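Local atomic coordinates of fructokinase (Silicibacter sp., PDB entry 3C8U), a protein that probably phosphorylates fructose at the expense of ATP, as the putative kinase of a bacterial fructose transport system. Residues 2-7 with 36-41; 156-161 with 189-194; 168-173 with 177-182. All blocks are in the same frame, centred on the assembly; numbering follows the deposited sequence.

In the fold
All three are helix-helix contacts of a P-loop kinase fold, interactions 1 and 2 nearer the parallel five-stranded sheet and interaction 3 at the periphery. Interaction 1 sets the amino-terminal helix 4-14 against helix 36-48 and includes Ser-36, the end of a probable Walker A loop; Leu-161 of interaction 2 lies near that loop. Interactions 2 and 3 both use helix 158-171, one near its beginning and one near its end, with centres about 16 Å apart. Along the chain 168-173 with 177-182 is nested within the loop closed by 156-161 with 189-194. The centre of interaction 1 is about 20 Å from that of interaction 2 and about 28 Å from that of interaction 3.

Interaction 1: 2-7 with 36-41; sequences MTLAAL and STLSNP
Leu-4 and Leu-7 meet Leu-38 and Pro-41 of helix 36-48 through an essentially apolar contact. Thr-3 is the N-cap of helix 4-14, and its OG1 accepts a hydrogen bond from Ala-6 N at 3.1 Å. Threonine suits this place because its short hydroxyl can satisfy an amide that has no preceding helical turn to bond to.

Leu-4 follows with CG anti to the backbone N (chi1 -177°), which carries its two methyls out to the second helix. The Leu-4 side chain crosses that of Pro-41 at about a right angle, and its CD2 presses on Pro-41 CB at 3.5 Å, tighter than usual for two carbons. The side chains of Leu-4 and Leu-38 slide past each other in opposite directions, Leu-4 CD1 coming within 4.2 Å of Leu-38 CD1. Proline gives this partner a compact, rigid apolar surface, while its lack of an amide hydrogen leaves helix 36-48 kinked at that point.

The second helix begins with the last residue of a probable Walker A loop, in the strand-loop-helix order of P-loop kinases. That residue, Ser-36, has its OG hydrogen-bonded to Glu-130 OE2, and its carbonyl O accepts from Asn-40 ND2 at 2.8 Å. The latter bond is nearly straight (171°), lies in the carbonyl plane on a lone pair, and keeps the Asn-40 amide folded back on its own helix.

Leu-7, one turn beyond Leu-4, repeats the anti torsion and meets Leu-38 tip to tip, Leu-7 CD2 lying 3.9 Å from Leu-38 CD1. The branched ends of both leucines are buried, which suits a residue without polar atoms in its side chain. Trp-205 of strand 203-205 touches both of them.

Interaction 2: 156-161 with 189-194; sequences VPMADL and ANARAI
Met-158 and Ala-191 have the most surface buried by this contact, and they face each other where the two helices approach. Met-158, a selenomethionine in this crystal, has CG anti to the carbonyl carbon (chi1 -83°), and its chain then bends twice. The bends bring the selenium forward to 3.9 Å from Ala-191 CB and curl the terminal methyl CE back toward its own helix. A long, unbranched, polarisable side chain suits this place, since it can fold to the shape of the small residue opposite.

Ala-191 is the small partner that lets the helices come near: its CA lies 7.6 Å from Met-158 CA. Its single methyl also takes Leu-161 CD1, at 4.0 Å, so two side chains one turn apart on helix 158-171 converge on one CB. Leu-161 is buried, as is fitting for a purely apolar side chain.

Met-158 SE passes 4.4 Å from the backbone N of Arg-192. Arg-192 NH1 stays 5.0 Å from Met-158 CE, beyond direct contact; the residue is exposed to solvent, and its charged end flanks the apolar contact.

Helix 158-171 opens with Pro-157 at its N-cap, soon after strand 150-154, while helix 186-195 precedes strand 203-205, the parallel neighbour in the sheet. The contact thus ties together both ends of the helical excursion between these strands. Among the loops nearby, Leu-161 touches Ala-30 by the probable P-loop, and Asn-190 and Ile-194 rest on Tyr-133.

Interaction 3: 168-173 with 177-182; sequences RWLDHG and DAAVAR
Leu-170, which reaches across to Ala-179, uses its backbone O to accept from Gly-173 N at 2.8 Å, the shortest polar bond here. It belongs to a Schellman motif that turns the chain off helix 158-171. Any side chain at the positive phi of Gly-173 would collide with the carbonyl O of His-172, and glycine has none.

Beyond the short turn, helix 176-184 packs beside the one it follows, forming a helical hairpin. Ala-179 marks the near approach: its CB sits 3.6 Å from Trp-169 CB and 3.9 Å from Leu-170 CD2. With no more than a methyl, alanine admits both larger residues, and Val-166 and Leu-174 also touch it.

Trp-169 has its CG anti to the carbonyl carbon (chi1 -71°), which swings the indole to the side where Arg-182 lies. Arg-182 crosses it at about a right angle, and its CG settles over one ring face. There it makes a CH-pi contact, 3.6 Å from the centroid of the six-membered ring of Trp-169 and 14° off the ring normal. After the bend at chi2 the chain passes over the far end of the indole, and Arg-182 NH2 comes 3.4 Å from Trp-169 CH2. The guanidinium is inclined 34° to the ring, with Trp-169 CZ3 over the centre of one of its faces, so this is no flat stack. Putting a serine in place of Trp-169 would remove the indole and would probably leave the arginine chain without its platform, its guanidinium freer to turn.

The chemistry is a CH-pi contact for the methylene and van der Waals contact for the guanidinium by the CZ3 and CH2 end of the indole, which probably leaves the exposed arginine able to keep water around its polar end.

Interaction 1: 2-7 with 36-41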
loop_
_atom_site.group_PDB
_atom_site.type_symbol
_atom_site.label_atom_id
_atom_site.label_comp_id
_atom_site.label_asym_id
_atom_site.label_seq_id
_atom_site.Cartn_x
_atom_site.Cartn_y
_atom_site.Cartn_z
HETATM N N MSE A 2 0.306 17.539 10.811
HETATM C CA MSE A 2 1.017 16.539 11.605
HETATM C C MSE A 2 2.411 16.284 11.088
HETATM O O MSE A 2 2.621 16.016 9.911
HETATM C CB MSE A 2 0.246 15.225 11.626
HETATM C CG MSE A 2 0.681 14.305 12.756
HETATM SE SE MSE A 2 -0.167 12.567 12.617
HETATM C CE MSE A 2 -0.617 12.273 14.443
ATOM N N THR A 3 3.353 16.348 12.008
ATOM C CA THR A 3 4.751 16.089 11.699
ATOM C C THR A 3 4.997 14.572 11.677
ATOM O O THR A 3 4.181 13.772 12.175
ATOM C CB THR A 3 5.671 16.749 12.726
ATOM O OG1 THR A 3 5.447 16.151 14.009
ATOM C CG2 THR A 3 5.405 18.255 12.806
ATOM N N LEU A 4 6.102 14.184 11.054
ATOM C CA LEU A 4 6.489 12.786 11.027
ATOM C C LEU A 4 6.740 12.362 12.465
ATOM O O LEU A 4 6.478 11.240 12.844
ATOM C CB LEU A 4 7.751 12.544 10.186
ATOM C CG LEU A 4 8.229 11.093 10.027
ATOM C CD1 LEU A 4 7.127 10.231 9.425
ATOM C CD2 LEU A 4 9.499 11.032 9.171
ATOM N N ALA A 5 7.222 13.292 13.274
ATOM C CA ALA A 5 7.677 12.943 14.620
ATOM C C ALA A 5 6.457 12.546 15.420
ATOM O O ALA A 5 6.478 11.586 16.188
ATOM C CB ALA A 5 8.439 14.109 15.303
ATOM N N ALA A 6 5.376 13.277 15.180
ATOM C CA ALA A 6 4.122 13.068 15.904
ATOM C C ALA A 6 3.434 11.804 15.394
ATOM O O ALA A 6 2.777 11.091 16.153
ATOM C CB ALA A 6 3.196 14.301 15.816
ATOM N N LEU A 7 3.632 11.520 14.106
ATOM C CA LEU A 7 3.092 10.297 13.484
ATOM C C LEU A 7 3.778 9.086 14.107
ATOM O O LEU A 7 3.143 8.123 14.506
ATOM C CB LEU A 7 3.271 10.293 11.946
ATOM C CG LEU A 7 2.707 9.117 11.113
ATOM C CD1 LEU A 7 1.194 8.951 11.360
ATOM C CD2 LEU A 7 2.971 9.274 9.626
ATOM N N SER A 36 4.896 5.832 -0.628
ATOM C CA SER A 36 6.224 5.299 -0.297
ATOM C C SER A 36 7.165 6.357 0.291
ATOM O O SER A 36 8.134 6.034 0.992
ATOM C CB SER A 36 6.851 4.594 -1.505
ATOM O OG SER A 36 6.041 3.498 -1.911
ATOM N N THR A 37 6.867 7.624 0.012
ATOM C CA THR A 37 7.691 8.737 0.522
ATOM C C THR A 37 7.378 9.084 1.985
ATOM O O THR A 37 8.139 9.804 2.648
ATOM C CB THR A 37 7.541 10.030 -0.314
ATOM O OG1 THR A 37 6.215 10.538 -0.169
ATOM C CG2 THR A 37 7.849 9.782 -1.769
ATOM N N LEU A 38 6.282 8.525 2.471
ATOM C CA LEU A 38 5.879 8.615 3.896
ATOM C C LEU A 38 6.221 7.325 4.679
ATOM O O LEU A 38 6.775 7.364 5.780
ATOM C CB LEU A 38 4.384 8.947 4.011
ATOM C CG LEU A 38 3.845 9.078 5.431
ATOM C CD1 LEU A 38 4.540 10.249 6.162
ATOM C CD2 LEU A 38 2.339 9.239 5.439
ATOM N N SER A 39 5.953 6.171 4.080
ATOM C CA SER A 39 6.118 4.900 4.815
ATOM C C SER A 39 7.561 4.655 5.235
ATOM O O SER A 39 7.860 4.224 6.359
ATOM C CB SER A 39 5.622 3.729 3.967
ATOM O OG SER A 39 6.313 3.652 2.739
ATOM N N ASN A 40 8.466 4.935 4.301
ATOM C CA ASN A 40 9.896 4.696 4.529
ATOM C C ASN A 40 10.497 5.556 5.665
ATOM O O ASN A 40 11.169 5.016 6.559
ATOM C CB ASN A 40 10.678 4.775 3.222
ATOM C CG ASN A 40 10.461 3.541 2.400
ATOM O OD1 ASN A 40 11.024 2.513 2.708
ATOM N ND2 ASN A 40 9.565 3.609 1.410
ATOM N N PRO A 41 10.234 6.880 5.660
ATOM C CA PRO A 41 10.714 7.667 6.776
ATOM C C PRO A 41 10.062 7.291 8.104
ATOM O O PRO A 41 10.700 7.366 9.140
ATOM C CB PRO A 41 10.325 9.097 6.382
ATOM C CG PRO A 41 10.364 9.076 4.888
ATOM C CD PRO A 41 9.714 7.747 4.587
#

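Interaction 2: 156-161 with 189-194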
loop_
_atom_site.group_PDB
_atom_site.type_symbol
_atom_site.label_atom_id
_atom_site.label_comp_id
_atom_site.label_asym_id
_atom_site.label_seq_id
_atom_site.Cartn_x
_atom_site.Cartn_y
_atom_site.Cartn_z
ATOM N N VAL A 156 -5.023 12.684 0.316
ATOM C CA VAL A 156 -4.579 13.584 -0.747
ATOM C C VAL A 156 -5.779 14.001 -1.591
ATOM O O VAL A 156 -6.514 13.162 -2.074
ATOM C CB VAL A 156 -3.536 12.921 -1.663
ATOM C CG1 VAL A 156 -3.038 13.927 -2.741
ATOM C CG2 VAL A 156 -2.392 12.413 -0.857
ATOM N N PRO A 157 -6.004 15.307 -1.736
ATOM C CA PRO A 157 -7.131 15.696 -2.580
ATOM C C PRO A 157 -7.062 15.155 -3.995
ATOM O O PRO A 157 -5.991 15.025 -4.599
ATOM C CB PRO A 157 -7.037 17.216 -2.593
ATOM C CG PRO A 157 -6.273 17.574 -1.342
ATOM C CD PRO A 157 -5.292 16.474 -1.182
HETATM N N MSE A 158 -8.239 14.871 -4.512
HETATM C CA MSE A 158 -8.386 14.308 -5.850
HETATM C C MSE A 158 -7.679 15.133 -6.910
HETATM O O MSE A 158 -7.140 14.584 -7.879
HETATM C CB MSE A 158 -9.853 14.169 -6.230
HETATM C CG MSE A 158 -10.490 12.916 -5.702
HETATM SE SE MSE A 158 -9.839 11.333 -6.661
HETATM C CE MSE A 158 -9.011 12.148 -8.178
ATOM N N ALA A 159 -7.695 16.450 -6.708
ATOM C CA ALA A 159 -7.124 17.379 -7.677
ATOM C C ALA A 159 -5.622 17.203 -7.697
ATOM O O ALA A 159 -4.972 17.198 -8.739
ATOM C CB ALA A 159 -7.502 18.834 -7.343
ATOM N N ASP A 160 -5.083 16.993 -6.512
ATOM C CA ASP A 160 -3.639 16.858 -6.362
ATOM C C ASP A 160 -3.204 15.500 -6.929
ATOM O O ASP A 160 -2.154 15.363 -7.592
ATOM C CB ASP A 160 -3.213 17.046 -4.895
ATOM C CG ASP A 160 -3.503 18.453 -4.377
ATOM O OD1 ASP A 160 -3.697 19.363 -5.213
ATOM O OD2 ASP A 160 -3.555 18.657 -3.149
ATOM N N LEU A 161 -4.023 14.487 -6.677
ATOM C CA LEU A 161 -3.708 13.125 -7.198
ATOM C C LEU A 161 -3.616 13.161 -8.711
ATOM O O LEU A 161 -2.744 12.547 -9.344
ATOM C CB LEU A 161 -4.761 12.090 -6.786
ATOM C CG LEU A 161 -4.780 11.673 -5.313
ATOM C CD1 LEU A 161 -5.953 10.697 -5.023
ATOM C CD2 LEU A 161 -3.443 11.062 -4.878
ATOM N N ALA A 189 -9.929 6.429 -11.711
ATOM C CA ALA A 189 -11.156 5.675 -11.445
ATOM C C ALA A 189 -10.955 4.897 -10.146
ATOM O O ALA A 189 -11.857 4.773 -9.308
ATOM C CB ALA A 189 -11.505 4.708 -12.612
ATOM N N ASN A 190 -9.740 4.406 -9.979
ATOM C CA ASN A 190 -9.385 3.623 -8.762
ATOM C C ASN A 190 -9.370 4.536 -7.544
ATOM O O ASN A 190 -9.852 4.204 -6.469
ATOM C CB ASN A 190 -8.030 2.922 -8.933
ATOM C CG ASN A 190 -8.080 1.799 -9.980
ATOM O OD1 ASN A 190 -9.151 1.276 -10.308
ATOM N ND2 ASN A 190 -6.933 1.501 -10.567
ATOM N N ALA A 191 -8.802 5.718 -7.759
ATOM C CA ALA A 191 -8.703 6.730 -6.689
ATOM C C ALA A 191 -10.103 7.049 -6.214
ATOM O O ALA A 191 -10.371 7.182 -5.041
ATOM C CB ALA A 191 -7.973 8.000 -7.156
ATOM N N ARG A 192 -11.006 7.083 -7.179
ATOM C CA ARG A 192 -12.395 7.438 -6.946
ATOM C C ARG A 192 -13.108 6.310 -6.185
ATOM O O ARG A 192 -13.843 6.560 -5.216
ATOM C CB ARG A 192 -13.090 7.754 -8.289
ATOM C CG ARG A 192 -14.244 8.726 -8.216
ATOM C CD ARG A 192 -14.407 9.578 -9.519
ATOM N NE ARG A 192 -14.159 8.829 -10.748
ATOM C CZ ARG A 192 -13.119 9.042 -11.556
ATOM N NH1 ARG A 192 -12.232 9.993 -11.269
ATOM N NH2 ARG A 192 -12.962 8.308 -12.655
ATOM N N ALA A 193 -12.884 5.067 -6.624
ATOM C CA ALA A 193 -13.478 3.871 -5.960
ATOM C C ALA A 193 -13.024 3.791 -4.503
ATOM O O ALA A 193 -13.772 3.410 -3.583
ATOM C CB ALA A 193 -13.069 2.549 -6.715
ATOM N N ILE A 194 -11.770 4.179 -4.316
ATOM C CA ILE A 194 -11.157 4.190 -2.977
ATOM C C ILE A 194 -11.870 5.203 -2.096
ATOM O O ILE A 194 -12.253 4.895 -0.978
ATOM C CB ILE A 194 -9.639 4.502 -3.033
ATOM C CG1 ILE A 194 -8.887 3.248 -3.482
ATOM C CG2 ILE A 194 -9.111 4.990 -1.660
ATOM C CD1 ILE A 194 -7.532 3.544 -4.120
#

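Interaction 3: 168-173 with 177-182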
loop_
_atom_site.group_PDB
_atom_site.type_symbol
_atom_site.label_atom_id
_atom_site.label_comp_id
_atom_site.label_asym_id
_atom_site.label_seq_id
_atom_site.Cartn_x
_atom_site.Cartn_y
_atom_site.Cartn_z
ATOM N N ARG A 168 3.307 11.871 -13.838
ATOM C CA ARG A 168 3.860 10.507 -13.890
ATOM C C ARG A 168 3.913 10.057 -15.328
ATOM O O ARG A 168 4.927 9.594 -15.824
ATOM C CB ARG A 168 3.032 9.523 -13.042
ATOM C CG ARG A 168 3.372 8.058 -13.267
ATOM C CD ARG A 168 3.021 7.215 -12.033
ATOM N NE ARG A 168 1.772 6.457 -12.174
ATOM C CZ ARG A 168 1.164 5.837 -11.160
ATOM N NH1 ARG A 168 1.672 5.909 -9.936
ATOM N NH2 ARG A 168 0.039 5.165 -11.358
ATOM N N TRP A 169 2.814 10.279 -16.018
ATOM C CA TRP A 169 2.662 9.798 -17.376
ATOM C C TRP A 169 3.472 10.650 -18.346
ATOM O O TRP A 169 3.930 10.178 -19.402
ATOM C CB TRP A 169 1.187 9.683 -17.749
ATOM C CG TRP A 169 0.596 8.538 -17.014
ATOM C CD1 TRP A 169 -0.227 8.586 -15.925
ATOM C CD2 TRP A 169 0.875 7.160 -17.247
ATOM N NE1 TRP A 169 -0.507 7.310 -15.489
ATOM C CE2 TRP A 169 0.153 6.416 -16.288
ATOM C CE3 TRP A 169 1.651 6.476 -18.188
ATOM C CZ2 TRP A 169 0.180 5.014 -16.246
ATOM C CZ3 TRP A 169 1.671 5.080 -18.150
ATOM C CH2 TRP A 169 0.942 4.368 -17.182
ATOM N N LEU A 170 3.702 11.896 -17.943
ATOM C CA LEU A 170 4.516 12.815 -18.748
ATOM C C LEU A 170 5.971 12.316 -18.686
ATOM O O LEU A 170 6.689 12.283 -19.676
ATOM C CB LEU A 170 4.420 14.256 -18.252
ATOM C CG LEU A 170 3.172 15.062 -18.617
ATOM C CD1 LEU A 170 3.207 16.463 -17.943
ATOM C CD2 LEU A 170 3.058 15.163 -20.121
ATOM N N ASP A 171 6.365 11.898 -17.501
ATOM C CA ASP A 171 7.722 11.355 -17.272
ATOM C C ASP A 171 7.962 10.130 -18.150
ATOM O O ASP A 171 9.058 9.889 -18.654
ATOM C CB ASP A 171 7.936 11.017 -15.795
ATOM C CG ASP A 171 8.049 12.264 -14.931
ATOM O OD1 ASP A 171 8.113 13.371 -15.509
ATOM O OD2 ASP A 171 8.061 12.143 -13.684
ATOM N N HIS A 172 6.891 9.394 -18.348
ATOM C CA HIS A 172 6.913 8.161 -19.116
ATOM C C HIS A 172 7.029 8.478 -20.606
ATOM O O HIS A 172 7.216 7.593 -21.434
ATOM C CB HIS A 172 5.679 7.314 -18.817
ATOM C CG HIS A 172 5.894 5.858 -19.054
ATOM N ND1 HIS A 172 4.920 5.029 -19.567
ATOM C CD2 HIS A 172 6.993 5.089 -18.880
ATOM C CE1 HIS A 172 5.404 3.806 -19.683
ATOM N NE2 HIS A 172 6.660 3.815 -19.276
ATOM N N GLY A 173 6.940 9.756 -20.937
ATOM C CA GLY A 173 7.222 10.215 -22.309
ATOM C C GLY A 173 5.968 10.452 -23.112
ATOM O O GLY A 173 5.993 10.753 -24.313
ATOM N N ASP A 177 -1.827 15.547 -23.531
ATOM C CA ASP A 177 -3.172 15.042 -23.852
ATOM C C ASP A 177 -3.287 13.591 -23.438
ATOM O O ASP A 177 -4.245 13.159 -22.806
ATOM C CB ASP A 177 -3.417 15.065 -25.354
ATOM C CG ASP A 177 -3.799 16.435 -25.883
ATOM O OD1 ASP A 177 -4.206 17.320 -25.088
ATOM O OD2 ASP A 177 -3.699 16.610 -27.124
ATOM N N ALA A 178 -2.277 12.849 -23.853
ATOM C CA ALA A 178 -2.230 11.401 -23.628
ATOM C C ALA A 178 -2.090 11.076 -22.164
ATOM O O ALA A 178 -2.649 10.091 -21.684
ATOM C CB ALA A 178 -1.088 10.750 -24.423
ATOM N N ALA A 179 -1.320 11.905 -21.468
ATOM C CA ALA A 179 -0.989 11.663 -20.075
ATOM C C ALA A 179 -2.263 11.879 -19.256
ATOM O O ALA A 179 -2.589 11.137 -18.341
ATOM C CB ALA A 179 0.135 12.608 -19.580
ATOM N N VAL A 180 -2.997 12.904 -19.643
ATOM C CA VAL A 180 -4.286 13.222 -18.984
ATOM C C VAL A 180 -5.293 12.073 -19.187
ATOM O O VAL A 180 -5.983 11.633 -18.260
ATOM C CB VAL A 180 -4.864 14.561 -19.517
ATOM C CG1 VAL A 180 -6.379 14.680 -19.206
ATOM C CG2 VAL A 180 -4.075 15.742 -18.939
ATOM N N ALA A 181 -5.354 11.580 -20.412
ATOM C CA ALA A 181 -6.343 10.554 -20.771
ATOM C C ALA A 181 -6.036 9.281 -20.002
ATOM O O ALA A 181 -6.912 8.599 -19.466
ATOM C CB ALA A 181 -6.338 10.274 -22.294
ATOM N N ARG A 182 -4.754 8.998 -19.926
ATOM C CA ARG A 182 -4.282 7.760 -19.304
ATOM C C ARG A 182 -4.633 7.795 -17.836
ATOM O O ARG A 182 -5.169 6.842 -17.264
ATOM C CB ARG A 182 -2.772 7.614 -19.487
ATOM C CG ARG A 182 -2.187 6.336 -18.967
ATOM C CD ARG A 182 -2.648 5.151 -19.783
ATOM N NE ARG A 182 -1.809 3.991 -19.499
ATOM C CZ ARG A 182 -0.741 3.648 -20.218
ATOM N NH1 ARG A 182 -0.394 4.359 -21.290
ATOM N NH2 ARG A 182 -0.028 2.583 -19.871
#